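Local coordinates for protein glycosyltransferase Gtf1 (Streptococcus pneumoniae, PDB 4PQG) that belongs to the GT-B glycosyltransferases, carries an extended beta-sheet domain and holds uridine-5'-diphosphate in the cleft between two Rossmann-like domains, at residues E26-A30 with N62-D66; P312-I316 with F414-M419; S335-K339 with I364-E370; I422-P427 with S485-A489. All coordinates share one frame; numbering follows the deposited sequence.

Contact 1 of 4, residues E26-A30 with N62-D66; sequences EYAQA and NIGFD. With UDP (uridine-5'-diphosphate), chain C.
A30 on helix 24-38 faces F65, their CA atoms 6.2 Å apart, just where helix 56-63 ends in a Schellman motif with G64 at positive phi. I63, the last residue before that turn, does most of the work. With its CG1 anti to the backbone N (chi1 -152°), that branch lies over one face of the Y27 ring, offset toward the rim, a CH-pi contact with CG1 3.9 Å from the Y27 ring centroid. Its CD1 carries on to the backbone of E26, 3.6 Å from E26 O. The A30 methyl packs against the I63 backbone, A30 CB 3.5 Å from I63 O. F65 brings the end of its ring against Q29 and A30, F65 CZ lying 3.7 Å from Q29 CB, which sits at the ring edge. One water donates to both A30 O and G64 O, tying the helix to the turn. The opposite face of Y27 takes the ribose of UDP, C1' over the ring centre, while Y27 OH is hydrogen-bonded to H392. Apolar side-chain atoms thus meet one another and backbone, with one bridging water: I63 backs the tyrosine as a second-shell residue, the ribose packs on the ring face, and the polar tip of Y27 is fixed from the other domain.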
loop_
_atom_site.group_PDB
_atom_site.type_symbol
_atom_site.label_atom_id
_atom_site.label_comp_id
_atom_site.label_asym_id
_atom_site.label_seq_id
_atom_site.Cartn_x
_atom_site.Cartn_y
_atom_site.Cartn_z
ATOM N N GLU A 26 -0.031 2.093 -2.086
ATOM C CA GLU A 26 -1.399 2.212 -1.606
ATOM C C GLU A 26 -1.669 3.569 -0.956
ATOM O O GLU A 26 -2.757 4.152 -1.130
ATOM C CB GLU A 26 -1.731 1.078 -0.621
ATOM C CG GLU A 26 -1.896 -0.287 -1.305
ATOM C CD GLU A 26 -0.579 -0.846 -1.807
ATOM O OE1 GLU A 26 -0.476 -1.148 -3.023
ATOM O OE2 GLU A 26 0.371 -0.946 -0.992
ATOM N N TYR A 27 -0.695 4.072 -0.207
ATOM C CA TYR A 27 -0.834 5.412 0.381
ATOM C C TYR A 27 -0.870 6.509 -0.698
ATOM O O TYR A 27 -1.637 7.480 -0.578
ATOM C CB TYR A 27 0.231 5.668 1.457
ATOM C CG TYR A 27 -0.141 4.973 2.741
ATOM C CD1 TYR A 27 -0.996 5.585 3.648
ATOM C CD2 TYR A 27 0.309 3.676 3.021
ATOM C CE1 TYR A 27 -1.373 4.942 4.813
ATOM C CE2 TYR A 27 -0.062 3.021 4.188
ATOM C CZ TYR A 27 -0.911 3.663 5.069
ATOM O OH TYR A 27 -1.295 3.057 6.220
ATOM N N ALA A 28 -0.047 6.354 -1.736
ATOM C CA ALA A 28 -0.085 7.261 -2.887
ATOM C C ALA A 28 -1.476 7.305 -3.519
ATOM O O ALA A 28 -1.949 8.371 -3.946
ATOM C CB ALA A 28 0.940 6.856 -3.937
ATOM N N GLN A 29 -2.114 6.143 -3.616
ATOM C CA GLN A 29 -3.474 6.071 -4.140
ATOM C C GLN A 29 -4.431 6.821 -3.221
ATOM O O GLN A 29 -5.342 7.509 -3.688
ATOM C CB GLN A 29 -3.938 4.624 -4.272
ATOM C CG GLN A 29 -3.349 3.834 -5.426
ATOM C CD GLN A 29 -4.218 2.627 -5.768
ATOM O OE1 GLN A 29 -4.614 1.864 -4.884
ATOM N NE2 GLN A 29 -4.557 2.482 -7.045
ATOM N N ALA A 30 -4.232 6.677 -1.914
ATOM C CA ALA A 30 -5.044 7.381 -0.946
ATOM C C ALA A 30 -4.808 8.892 -1.049
ATOM O O ALA A 30 -5.768 9.666 -1.002
ATOM C CB ALA A 30 -4.784 6.880 0.463
ATOM N N ASN A 62 -9.748 2.475 6.455
ATOM C CA ASN A 62 -8.561 2.671 7.280
ATOM C C ASN A 62 -7.554 3.651 6.668
ATOM O O ASN A 62 -6.981 4.475 7.373
ATOM C CB ASN A 62 -7.877 1.327 7.575
ATOM C CG ASN A 62 -6.672 1.470 8.497
ATOM O OD1 ASN A 62 -6.793 1.952 9.633
ATOM N ND2 ASN A 62 -5.513 1.025 8.031
ATOM N N ILE A 63 -7.359 3.558 5.359
ATOM C CA ILE A 63 -6.363 4.338 4.645
ATOM C C ILE A 63 -6.983 5.654 4.149
ATOM O O ILE A 63 -6.294 6.545 3.652
ATOM C CB ILE A 63 -5.757 3.480 3.496
ATOM C CG1 ILE A 63 -4.335 3.890 3.161
ATOM C CG2 ILE A 63 -6.621 3.490 2.253
ATOM C CD1 ILE A 63 -3.729 2.968 2.119
ATOM N N GLY A 64 -8.301 5.763 4.304
ATOM C CA GLY A 64 -8.990 6.997 4.046
ATOM C C GLY A 64 -9.772 7.117 2.752
ATOM O O GLY A 64 -10.251 8.209 2.453
ATOM N N PHE A 65 -9.924 6.037 1.978
ATOM C CA PHE A 65 -10.822 6.090 0.804
ATOM C C PHE A 65 -12.279 6.206 1.295
ATOM O O PHE A 65 -12.634 5.630 2.323
ATOM C CB PHE A 65 -10.718 4.820 -0.054
ATOM C CG PHE A 65 -9.422 4.657 -0.783
ATOM C CD1 PHE A 65 -9.080 5.487 -1.859
ATOM C CD2 PHE A 65 -8.557 3.637 -0.434
ATOM C CE1 PHE A 65 -7.884 5.309 -2.539
ATOM C CE2 PHE A 65 -7.353 3.457 -1.109
ATOM C CZ PHE A 65 -7.018 4.285 -2.165
ATOM N N ASP A 66 -13.117 6.961 0.578
ATOM C CA ASP A 66 -14.569 6.908 0.806
ATOM C C ASP A 66 -15.086 5.629 0.178
ATOM O O ASP A 66 -14.584 5.232 -0.873
ATOM C CB ASP A 66 -15.281 8.068 0.114
ATOM C CG ASP A 66 -14.899 9.413 0.677
ATOM O OD1 ASP A 66 -14.757 9.557 1.905
ATOM O OD2 ASP A 66 -14.768 10.339 -0.131
HETATM N N1 UDP C . 3.062 4.422 6.964
HETATM C C2 UDP C . 2.072 4.460 7.969
HETATM N N3 UDP C . 2.359 3.996 9.176
HETATM C C4 UDP C . 3.558 3.481 9.488
HETATM C C5 UDP C . 4.564 3.418 8.520
HETATM C C6 UDP C . 4.281 3.912 7.241
HETATM O O2 UDP C . 0.931 4.935 7.742
HETATM O O4 UDP C . 3.747 3.067 10.653
HETATM C "C1'" UDP C . 2.727 4.981 5.646
HETATM C "C2'" UDP C . 3.431 6.327 5.493
HETATM O "O2'" UDP C . 2.698 7.437 6.050
HETATM C "C3'" UDP C . 3.628 6.486 3.995
HETATM C "C4'" UDP C . 3.639 5.051 3.474
HETATM O "O4'" UDP C . 3.239 4.203 4.564
HETATM O "O3'" UDP C . 2.527 7.191 3.411
HETATM C "C5'" UDP C . 5.024 4.600 3.011
HETATM O "O5'" UDP C . 5.327 5.264 1.796
HETATM P PA UDP C . 6.843 5.495 1.323
HETATM O O1A UDP C . 6.829 6.200 -0.006
HETATM O O2A UDP C . 7.562 6.146 2.480
HETATM O O3A UDP C . 7.555 4.047 1.290
HETATM P PB UDP C . 7.248 2.734 0.411
HETATM O O1B UDP C . 8.620 2.238 0.014
HETATM O O2B UDP C . 6.486 1.811 1.348
HETATM O O3B UDP C . 6.463 3.204 -0.798
HETATM O O HOH W 1 -8.205 9.661 0.687
#

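Contact 2 of 4, residues P312-I316 with F414-M419; sequences PVGSI and FGLTLM. With UDP (uridine-5'-diphosphate), chain C; NAG (2-acetamido-2-deoxy-beta-D-glucopyranose), chain D.
V313 and F414 run antiparallel past one another, the valine using its CG2 branch, 3.5 Å from F414 CD2. With CG1 anti to the carbonyl carbon (chi1 -69°), CG2 falls between the backbone N and the carbonyl carbon, where it also meets L416 CD2. F414 sends its ring anti to the backbone N (chi1 -173°), far enough across for CZ to reach P312 CB at 3.9 Å. M419 leaves its helix in the same sense, then turns at the sulfur (chi3 73°): M419 SD lies in the plane of the F414 ring at its edge and 3.3 Å from S315 N, while CE folds along the S315 backbone. Beside it, I316 CG1 packs 3.7 Å from M419 CG. G314 leaves room for all this, its CA 3.6 Å from L416 CD2. With these side chains turned to the loop, backbone N-H groups face the ligands: those of F414 and of the N-cap residue G415 donate to O3 and O4 of NAG, and in the first turn L416 N donates to UDP O1A at 2.8 Å and T417 N to UDP O2A. An apolar joint between the domains therefore underlies a helix N-terminus whose N-H groups, probably helped by the helix dipole, hold the alpha-phosphate.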
loop_
_atom_site.group_PDB
_atom_site.type_symbol
_atom_site.label_atom_id
_atom_site.label_comp_id
_atom_site.label_asym_id
_atom_site.label_seq_id
_atom_site.Cartn_x
_atom_site.Cartn_y
_atom_site.Cartn_z
ATOM N N PRO A 312 4.009 14.645 -8.199
ATOM C CA PRO A 312 4.333 14.025 -6.911
ATOM C C PRO A 312 3.168 13.155 -6.442
ATOM O O PRO A 312 2.022 13.579 -6.557
ATOM C CB PRO A 312 4.486 15.224 -5.986
ATOM C CG PRO A 312 4.990 16.309 -6.879
ATOM C CD PRO A 312 4.282 16.101 -8.189
ATOM N N VAL A 313 3.479 11.964 -5.916
ATOM C CA VAL A 313 2.483 11.017 -5.416
ATOM C C VAL A 313 1.887 11.467 -4.086
ATOM O O VAL A 313 0.889 10.926 -3.627
ATOM C CB VAL A 313 3.038 9.568 -5.274
ATOM C CG1 VAL A 313 3.311 8.951 -6.637
ATOM C CG2 VAL A 313 4.280 9.513 -4.388
ATOM N N GLY A 314 2.502 12.457 -3.462
ATOM C CA GLY A 314 1.966 12.979 -2.208
ATOM C C GLY A 314 2.053 14.488 -2.179
ATOM O O GLY A 314 2.792 15.091 -2.953
ATOM N N SER A 315 1.300 15.097 -1.270
ATOM C CA SER A 315 1.411 16.529 -1.028
ATOM C C SER A 315 1.020 16.763 0.425
ATOM O O SER A 315 0.443 15.880 1.057
ATOM C CB SER A 315 0.516 17.313 -1.999
ATOM O OG SER A 315 -0.840 16.906 -1.885
ATOM N N ILE A 316 1.353 17.931 0.964
ATOM C CA ILE A 316 1.113 18.244 2.362
ATOM C C ILE A 316 -0.028 19.268 2.428
ATOM O O ILE A 316 0.057 20.329 1.797
ATOM C CB ILE A 316 2.388 18.859 2.994
ATOM C CG1 ILE A 316 3.550 17.861 2.969
ATOM C CG2 ILE A 316 2.132 19.300 4.426
ATOM C CD1 ILE A 316 4.909 18.507 3.118
ATOM N N PHE A 414 10.087 8.335 -4.404
ATOM C CA PHE A 414 9.626 9.599 -3.861
ATOM C C PHE A 414 9.854 9.598 -2.371
ATOM O O PHE A 414 10.644 10.405 -1.849
ATOM C CB PHE A 414 8.134 9.806 -4.139
ATOM C CG PHE A 414 7.631 11.177 -3.753
ATOM C CD1 PHE A 414 8.048 12.313 -4.459
ATOM C CD2 PHE A 414 6.741 11.338 -2.696
ATOM C CE1 PHE A 414 7.571 13.573 -4.127
ATOM C CE2 PHE A 414 6.254 12.607 -2.358
ATOM C CZ PHE A 414 6.674 13.722 -3.074
ATOM N N GLY A 415 9.174 8.674 -1.688
ATOM C CA GLY A 415 9.292 8.531 -0.237
ATOM C C GLY A 415 8.323 9.398 0.531
ATOM O O GLY A 415 8.675 10.493 1.015
ATOM N N LEU A 416 7.099 8.907 0.670
ATOM C CA LEU A 416 6.053 9.655 1.315
ATOM C C LEU A 416 6.383 10.040 2.763
ATOM O O LEU A 416 6.026 11.133 3.184
ATOM C CB LEU A 416 4.727 8.883 1.241
ATOM C CG LEU A 416 4.069 8.869 -0.158
ATOM C CD1 LEU A 416 2.930 7.847 -0.250
ATOM C CD2 LEU A 416 3.611 10.247 -0.627
ATOM N N THR A 417 7.045 9.159 3.519
ATOM C CA THR A 417 7.449 9.509 4.900
ATOM C C THR A 417 8.517 10.622 4.959
ATOM O O THR A 417 8.633 11.308 5.978
ATOM C CB THR A 417 7.958 8.315 5.721
ATOM O OG1 THR A 417 9.146 7.785 5.107
ATOM C CG2 THR A 417 6.860 7.234 5.851
ATOM N N LEU A 418 9.286 10.789 3.883
ATOM C CA LEU A 418 10.249 11.894 3.810
ATOM C C LEU A 418 9.509 13.235 3.668
ATOM O O LEU A 418 9.822 14.205 4.350
ATOM C CB LEU A 418 11.231 11.693 2.653
ATOM C CG LEU A 418 11.973 10.357 2.495
ATOM C CD1 LEU A 418 12.846 10.406 1.254
ATOM C CD2 LEU A 418 12.792 10.020 3.738
ATOM N N MET A 419 8.511 13.262 2.796
ATOM C CA MET A 419 7.628 14.429 2.630
ATOM C C MET A 419 6.853 14.719 3.912
ATOM O O MET A 419 6.781 15.859 4.383
ATOM C CB MET A 419 6.643 14.192 1.476
ATOM C CG MET A 419 5.699 15.367 1.223
ATOM S SD MET A 419 4.271 14.905 0.230
ATOM C CE MET A 419 3.361 13.954 1.453
HETATM N N1 UDP C . 3.062 4.422 6.964
HETATM C C2 UDP C . 2.072 4.460 7.969
HETATM N N3 UDP C . 2.359 3.996 9.176
HETATM C C4 UDP C . 3.558 3.481 9.488
HETATM C C5 UDP C . 4.564 3.418 8.520
HETATM C C6 UDP C . 4.281 3.912 7.241
HETATM O O2 UDP C . 0.931 4.935 7.742
HETATM O O4 UDP C . 3.747 3.067 10.653
HETATM C "C1'" UDP C . 2.727 4.981 5.646
HETATM C "C2'" UDP C . 3.431 6.327 5.493
HETATM O "O2'" UDP C . 2.698 7.437 6.050
HETATM C "C3'" UDP C . 3.628 6.486 3.995
HETATM C "C4'" UDP C . 3.639 5.051 3.474
HETATM O "O4'" UDP C . 3.239 4.203 4.564
HETATM O "O3'" UDP C . 2.527 7.191 3.411
HETATM C "C5'" UDP C . 5.024 4.600 3.011
HETATM O "O5'" UDP C . 5.327 5.264 1.796
HETATM P PA UDP C . 6.843 5.495 1.323
HETATM O O1A UDP C . 6.829 6.200 -0.006
HETATM O O2A UDP C . 7.562 6.146 2.480
HETATM O O3A UDP C . 7.555 4.047 1.290
HETATM P PB UDP C . 7.248 2.734 0.411
HETATM O O1B UDP C . 8.620 2.238 0.014
HETATM O O2B UDP C . 6.486 1.811 1.348
HETATM O O3B UDP C . 6.463 3.204 -0.798
HETATM C C1 NAG D . 7.058 3.338 -3.451
HETATM C C2 NAG D . 8.499 3.825 -3.533
HETATM C C3 NAG D . 8.328 5.142 -2.765
HETATM C C4 NAG D . 7.162 5.984 -3.307
HETATM C C5 NAG D . 5.878 5.122 -3.461
HETATM C C6 NAG D . 4.640 5.885 -3.920
HETATM C C7 NAG D . 10.667 2.773 -3.168
HETATM C C8 NAG D . 11.450 1.865 -2.262
HETATM N N2 NAG D . 9.412 2.977 -2.803
HETATM O O1 NAG D . 6.751 1.995 -3.213
HETATM O O3 NAG D . 9.532 5.889 -2.709
HETATM O O4 NAG D . 6.920 7.032 -2.400
HETATM O O5 NAG D . 6.228 4.052 -4.342
HETATM O O6 NAG D . 4.879 6.287 -5.249
HETATM O O7 NAG D . 11.187 3.265 -4.182
#

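Contact 3 of 4, residues S335-K339 with I364-E370; sequences SRLAK and IYGSGGE. With UDP (uridine-5'-diphosphate), chain C.
S335-L337 and Y365-S367 pair backbone to backbone, carrying two neighbouring parallel strands, 330-334 and 361-365, past their C-terminal ends into the loops that edge the UDP pocket. S335 N donates to Y365 O at 3.0 Å, and L337 N to S367 O at 2.8 Å; the second bond is straight at the hydrogen (172°) but comes from above the carbonyl plane. G366 and G368 let the chains run this close, since a CB there would clash with S335 O and L337 O respectively; G366 CA points a hydrogen at S335 O from 3.2 Å, nearly in line. L337 then turns through an inverse gamma turn, and its O receives E370 N at 2.9 Å. The leucine side chain lies across G366-G368, with CD2 reaching I364 CG2 at 3.9 Å, where the two side chains cross obliquely. Further out, K339 and E370 cross at about a right angle in a salt bridge, NZ 3.1 Å from OE2 and above the carboxylate plane. R336 points to the other side. Bent at chi3 (-71°), it sets its guanidinium edge-on to the beta-phosphate of UDP, NE donating to O2B and NH2 to O1B at 2.8 Å; E340 forms a salt bridge with the same NH2 and probably helps to orient the group. Nucleotide-facing loops at the C-terminal edge of a parallel sheet are typical of Rossmann-like domains, here the C-terminal one of a GT-B glycosyltransferase.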
loop_
_atom_site.group_PDB
_atom_site.type_symbol
_atom_site.label_atom_id
_atom_site.label_comp_id
_atom_site.label_asym_id
_atom_site.label_seq_id
_atom_site.Cartn_x
_atom_site.Cartn_y
_atom_site.Cartn_z
ATOM N N SER A 335 8.616 3.142 7.940
ATOM C CA SER A 335 8.654 2.368 6.701
ATOM C C SER A 335 8.203 0.937 6.920
ATOM O O SER A 335 8.168 0.423 8.060
ATOM C CB SER A 335 10.072 2.370 6.099
ATOM O OG SER A 335 10.963 1.528 6.823
ATOM N N ARG A 336 7.858 0.278 5.823
ATOM C CA ARG A 336 7.858 -1.172 5.812
ATOM C C ARG A 336 9.184 -1.654 6.421
ATOM O O ARG A 336 10.250 -1.081 6.154
ATOM C CB ARG A 336 7.732 -1.710 4.389
ATOM C CG ARG A 336 6.419 -1.361 3.685
ATOM C CD ARG A 336 6.453 -1.777 2.217
ATOM N NE ARG A 336 7.349 -0.915 1.443
ATOM C CZ ARG A 336 8.444 -1.333 0.817
ATOM N NH1 ARG A 336 8.809 -2.615 0.869
ATOM N NH2 ARG A 336 9.191 -0.462 0.140
ATOM N N LEU A 337 9.110 -2.702 7.241
ATOM C CA LEU A 337 10.318 -3.312 7.794
ATOM C C LEU A 337 10.873 -4.329 6.803
ATOM O O LEU A 337 10.724 -5.544 6.957
ATOM C CB LEU A 337 10.050 -3.920 9.173
ATOM C CG LEU A 337 9.214 -3.081 10.142
ATOM C CD1 LEU A 337 9.039 -3.842 11.457
ATOM C CD2 LEU A 337 9.778 -1.670 10.393
ATOM N N ALA A 338 11.519 -3.792 5.778
ATOM C CA ALA A 338 11.881 -4.539 4.612
ATOM C C ALA A 338 13.359 -4.312 4.405
ATOM O O ALA A 338 13.875 -3.257 4.775
ATOM C CB ALA A 338 11.082 -4.042 3.397
ATOM N N LYS A 339 14.030 -5.301 3.816
ATOM C CA LYS A 339 15.478 -5.252 3.600
ATOM C C LYS A 339 15.945 -3.970 2.929
ATOM O O LYS A 339 16.901 -3.368 3.400
ATOM C CB LYS A 339 15.948 -6.457 2.776
ATOM C CG LYS A 339 15.887 -7.759 3.531
ATOM C CD LYS A 339 16.443 -8.914 2.704
ATOM C CE LYS A 339 16.568 -10.174 3.554
ATOM N NZ LYS A 339 15.376 -10.378 4.419
ATOM N N ILE A 364 10.720 3.233 15.798
ATOM C CA ILE A 364 10.629 2.632 14.466
ATOM C C ILE A 364 9.177 2.250 14.167
ATOM O O ILE A 364 8.629 1.341 14.787
ATOM C CB ILE A 364 11.568 1.396 14.333
ATOM C CG1 ILE A 364 13.039 1.802 14.504
ATOM C CG2 ILE A 364 11.386 0.708 12.987
ATOM C CD1 ILE A 364 13.991 0.631 14.733
ATOM N N TYR A 365 8.564 2.963 13.228
ATOM C CA TYR A 365 7.169 2.729 12.826
ATOM C C TYR A 365 7.104 1.893 11.552
ATOM O O TYR A 365 7.935 2.044 10.668
ATOM C CB TYR A 365 6.455 4.060 12.607
ATOM C CG TYR A 365 6.230 4.815 13.894
ATOM C CD1 TYR A 365 5.025 4.716 14.582
ATOM C CD2 TYR A 365 7.236 5.610 14.437
ATOM C CE1 TYR A 365 4.817 5.390 15.767
ATOM C CE2 TYR A 365 7.039 6.294 15.626
ATOM C CZ TYR A 365 5.834 6.173 16.290
ATOM O OH TYR A 365 5.645 6.853 17.468
ATOM N N GLY A 366 6.123 1.006 11.480
ATOM C CA GLY A 366 5.928 0.152 10.307
ATOM C C GLY A 366 5.854 -1.322 10.668
ATOM O O GLY A 366 6.014 -1.690 11.832
ATOM N N SER A 367 5.594 -2.161 9.668
ATOM C CA SER A 367 5.543 -3.612 9.849
ATOM C C SER A 367 6.318 -4.282 8.746
ATOM O O SER A 367 6.534 -3.695 7.694
ATOM C CB SER A 367 4.104 -4.128 9.811
ATOM O OG SER A 367 3.348 -3.474 10.801
ATOM N N GLY A 368 6.733 -5.517 8.986
ATOM C CA GLY A 368 7.450 -6.269 7.956
ATOM C C GLY A 368 8.367 -7.317 8.548
ATOM O O GLY A 368 8.636 -7.311 9.769
ATOM N N GLY A 369 8.861 -8.205 7.679
ATOM C CA GLY A 369 9.626 -9.370 8.102
ATOM C C GLY A 369 10.958 -9.055 8.765
ATOM O O GLY A 369 11.545 -9.924 9.395
ATOM N N GLU A 370 11.442 -7.817 8.638
ATOM C CA GLU A 370 12.693 -7.439 9.295
ATOM C C GLU A 370 12.570 -7.272 10.796
ATOM O O GLU A 370 13.593 -7.184 11.479
ATOM C CB GLU A 370 13.335 -6.188 8.674
ATOM C CG GLU A 370 13.845 -6.411 7.261
ATOM C CD GLU A 370 14.930 -7.469 7.200
ATOM O OE1 GLU A 370 16.100 -7.139 7.472
ATOM O OE2 GLU A 370 14.623 -8.630 6.856
HETATM N N1 UDP C . 3.062 4.422 6.964
HETATM C C2 UDP C . 2.072 4.460 7.969
HETATM N N3 UDP C . 2.359 3.996 9.176
HETATM C C4 UDP C . 3.558 3.481 9.488
HETATM C C5 UDP C . 4.564 3.418 8.520
HETATM C C6 UDP C . 4.281 3.912 7.241
HETATM O O2 UDP C . 0.931 4.935 7.742
HETATM O O4 UDP C . 3.747 3.067 10.653
HETATM C "C1'" UDP C . 2.727 4.981 5.646
HETATM C "C2'" UDP C . 3.431 6.327 5.493
HETATM O "O2'" UDP C . 2.698 7.437 6.050
HETATM C "C3'" UDP C . 3.628 6.486 3.995
HETATM C "C4'" UDP C . 3.639 5.051 3.474
HETATM O "O4'" UDP C . 3.239 4.203 4.564
HETATM O "O3'" UDP C . 2.527 7.191 3.411
HETATM C "C5'" UDP C . 5.024 4.600 3.011
HETATM O "O5'" UDP C . 5.327 5.264 1.796
HETATM P PA UDP C . 6.843 5.495 1.323
HETATM O O1A UDP C . 6.829 6.200 -0.006
HETATM O O2A UDP C . 7.562 6.146 2.480
HETATM O O3A UDP C . 7.555 4.047 1.290
HETATM P PB UDP C . 7.248 2.734 0.411
HETATM O O1B UDP C . 8.620 2.238 0.014
HETATM O O2B UDP C . 6.486 1.811 1.348
HETATM O O3B UDP C . 6.463 3.204 -0.798
#

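Contact 4 of 4, residues I422-P427 with S485-A489; sequences IGSGLP and SYQIA
I422 packs against helix 478-489 just where its own helix, 416-423, ends in a Schellman motif, with G425 at the C-prime position and G425 N bonded back to I422 O. The apolar part of the contact belongs to I422. Its CG1 occupies the slot between the backbone N and the carbonyl carbon (chi1 64°), which carries CD1 outward to I488 CG2 at 3.5 Å and to A489 CB at 3.8 Å. I422 and I488 cross at about a right angle. Next to them the A489 methyl lies 3.9 Å from G423 CA. The aromatic part is a CH-pi contact: G425 CA stands over one face of the Y486 ring, 3.5 Å from its centroid, while G423 O comes to the ring edge near its plane. Y486 OH, beyond the turn, is hydrogen-bonded to T320 O. Helix end and ring therefore fit face to backbone, with G425 supplying both the positive phi and the space for the tyrosine. The polar part is one hydrogen bond across the segments. S485, its hydroxyl anti to the carbonyl carbon (chi1 -81°), reaches the chain just before it enters strand 428-431: S485 OG donates to L426 O at 2.7 Å, approaching from above the carbonyl plane.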
loop_
_atom_site.group_PDB
_atom_site.type_symbol
_atom_site.label_atom_id
_atom_site.label_comp_id
_atom_site.label_asym_id
_atom_site.label_seq_id
_atom_site.Cartn_x
_atom_site.Cartn_y
_atom_site.Cartn_z
ATOM N N ILE A 422 9.313 16.153 6.624
ATOM C CA ILE A 422 9.685 17.579 6.489
ATOM C C ILE A 422 8.485 18.528 6.676
ATOM O O ILE A 422 8.650 19.666 7.134
ATOM C CB ILE A 422 10.431 17.924 5.165
ATOM C CG1 ILE A 422 9.544 17.699 3.939
ATOM C CG2 ILE A 422 11.751 17.156 5.056
ATOM C CD1 ILE A 422 9.959 18.508 2.728
ATOM N N GLY A 423 7.293 18.057 6.299
ATOM C CA GLY A 423 6.046 18.790 6.541
ATOM C C GLY A 423 5.746 18.980 8.016
ATOM O O GLY A 423 5.002 19.885 8.384
ATOM N N SER A 424 6.315 18.116 8.854
ATOM C CA SER A 424 6.244 18.250 10.307
ATOM C C SER A 424 7.563 18.806 10.905
ATOM O O SER A 424 7.825 18.669 12.107
ATOM C CB SER A 424 5.903 16.901 10.948
ATOM O OG SER A 424 4.513 16.618 10.886
ATOM N N GLY A 425 8.388 19.404 10.050
ATOM C CA GLY A 425 9.608 20.086 10.479
ATOM C C GLY A 425 10.710 19.175 10.994
ATOM O O GLY A 425 11.446 19.534 11.925
ATOM N N LEU A 426 10.835 17.995 10.399
ATOM C CA LEU A 426 11.936 17.113 10.799
ATOM C C LEU A 426 13.084 17.263 9.841
ATOM O O LEU A 426 12.887 17.185 8.623
ATOM C CB LEU A 426 11.494 15.641 10.879
ATOM C CG LEU A 426 10.421 15.277 11.914
ATOM C CD1 LEU A 426 10.076 13.796 11.855
ATOM C CD2 LEU A 426 10.864 15.651 13.312
ATOM N N PRO A 427 14.294 17.495 10.382
ATOM C CA PRO A 427 15.488 17.335 9.564
ATOM C C PRO A 427 15.599 15.872 9.155
ATOM O O PRO A 427 15.108 15.001 9.878
ATOM C CB PRO A 427 16.629 17.689 10.531
ATOM C CG PRO A 427 15.977 18.554 11.561
ATOM C CD PRO A 427 14.630 17.918 11.755
ATOM N N SER A 485 13.568 22.537 6.711
ATOM C CA SER A 485 12.639 21.455 6.305
ATOM C C SER A 485 11.257 22.009 5.958
ATOM O O SER A 485 10.716 21.717 4.884
ATOM C CB SER A 485 12.510 20.375 7.392
ATOM O OG SER A 485 13.600 19.466 7.347
ATOM N N TYR A 486 10.696 22.806 6.870
ATOM C CA TYR A 486 9.435 23.531 6.619
ATOM C C TYR A 486 9.511 24.360 5.335
ATOM O O TYR A 486 8.557 24.393 4.540
ATOM C CB TYR A 486 9.131 24.455 7.790
ATOM C CG TYR A 486 8.581 23.781 9.023
ATOM C CD1 TYR A 486 7.461 22.949 8.950
ATOM C CD2 TYR A 486 9.145 24.020 10.285
ATOM C CE1 TYR A 486 6.939 22.347 10.091
ATOM C CE2 TYR A 486 8.629 23.422 11.427
ATOM C CZ TYR A 486 7.522 22.585 11.321
ATOM O OH TYR A 486 6.993 21.989 12.447
ATOM N N GLN A 487 10.654 25.013 5.113
ATOM C CA GLN A 487 10.850 25.778 3.891
ATOM C C GLN A 487 10.776 24.889 2.637
ATOM O O GLN A 487 10.052 25.212 1.681
ATOM C CB GLN A 487 12.170 26.560 3.941
ATOM C CG GLN A 487 12.387 27.521 2.781
ATOM C CD GLN A 487 13.772 28.141 2.815
ATOM O OE1 GLN A 487 14.163 28.747 3.815
ATOM N NE2 GLN A 487 14.534 27.966 1.733
ATOM N N ILE A 488 11.512 23.772 2.639
ATOM C CA ILE A 488 11.415 22.835 1.517
ATOM C C ILE A 488 9.969 22.347 1.345
ATOM O O ILE A 488 9.455 22.283 0.227
ATOM C CB ILE A 488 12.375 21.623 1.666
ATOM C CG1 ILE A 488 13.839 22.080 1.495
ATOM C CG2 ILE A 488 11.994 20.518 0.678
ATOM C CD1 ILE A 488 14.867 21.099 2.023
ATOM N N ALA A 489 9.324 22.044 2.467
ATOM C CA ALA A 489 7.981 21.473 2.482
ATOM C C ALA A 489 6.949 22.355 1.792
ATOM O O ALA A 489 5.988 21.850 1.208
ATOM C CB ALA A 489 7.553 21.181 3.911
#

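How the contacts relate
Contact 1 lies in the N-terminal domain, on helices 24-38 and 56-63, and closes before the others open along the chain. Contact 2 joins the loop after strand 308-310 to the start of helix 416-423; contact 3 is nested inside the loop it closes, and contact 4 follows, at the far end of the same helix. Contacts 1 and 2 touch through A28 with V313 and L416, their centres 14 Å apart. Contacts 2 and 4, 12 Å apart between centres, meet where I316 CD1 packs on G423 and A489. Contact 3 touches none of them, its centre 18 Å from that of contact 2, but UDP links contacts 1, 2 and 3, so the nucleotide is gripped from both domains across the cleft.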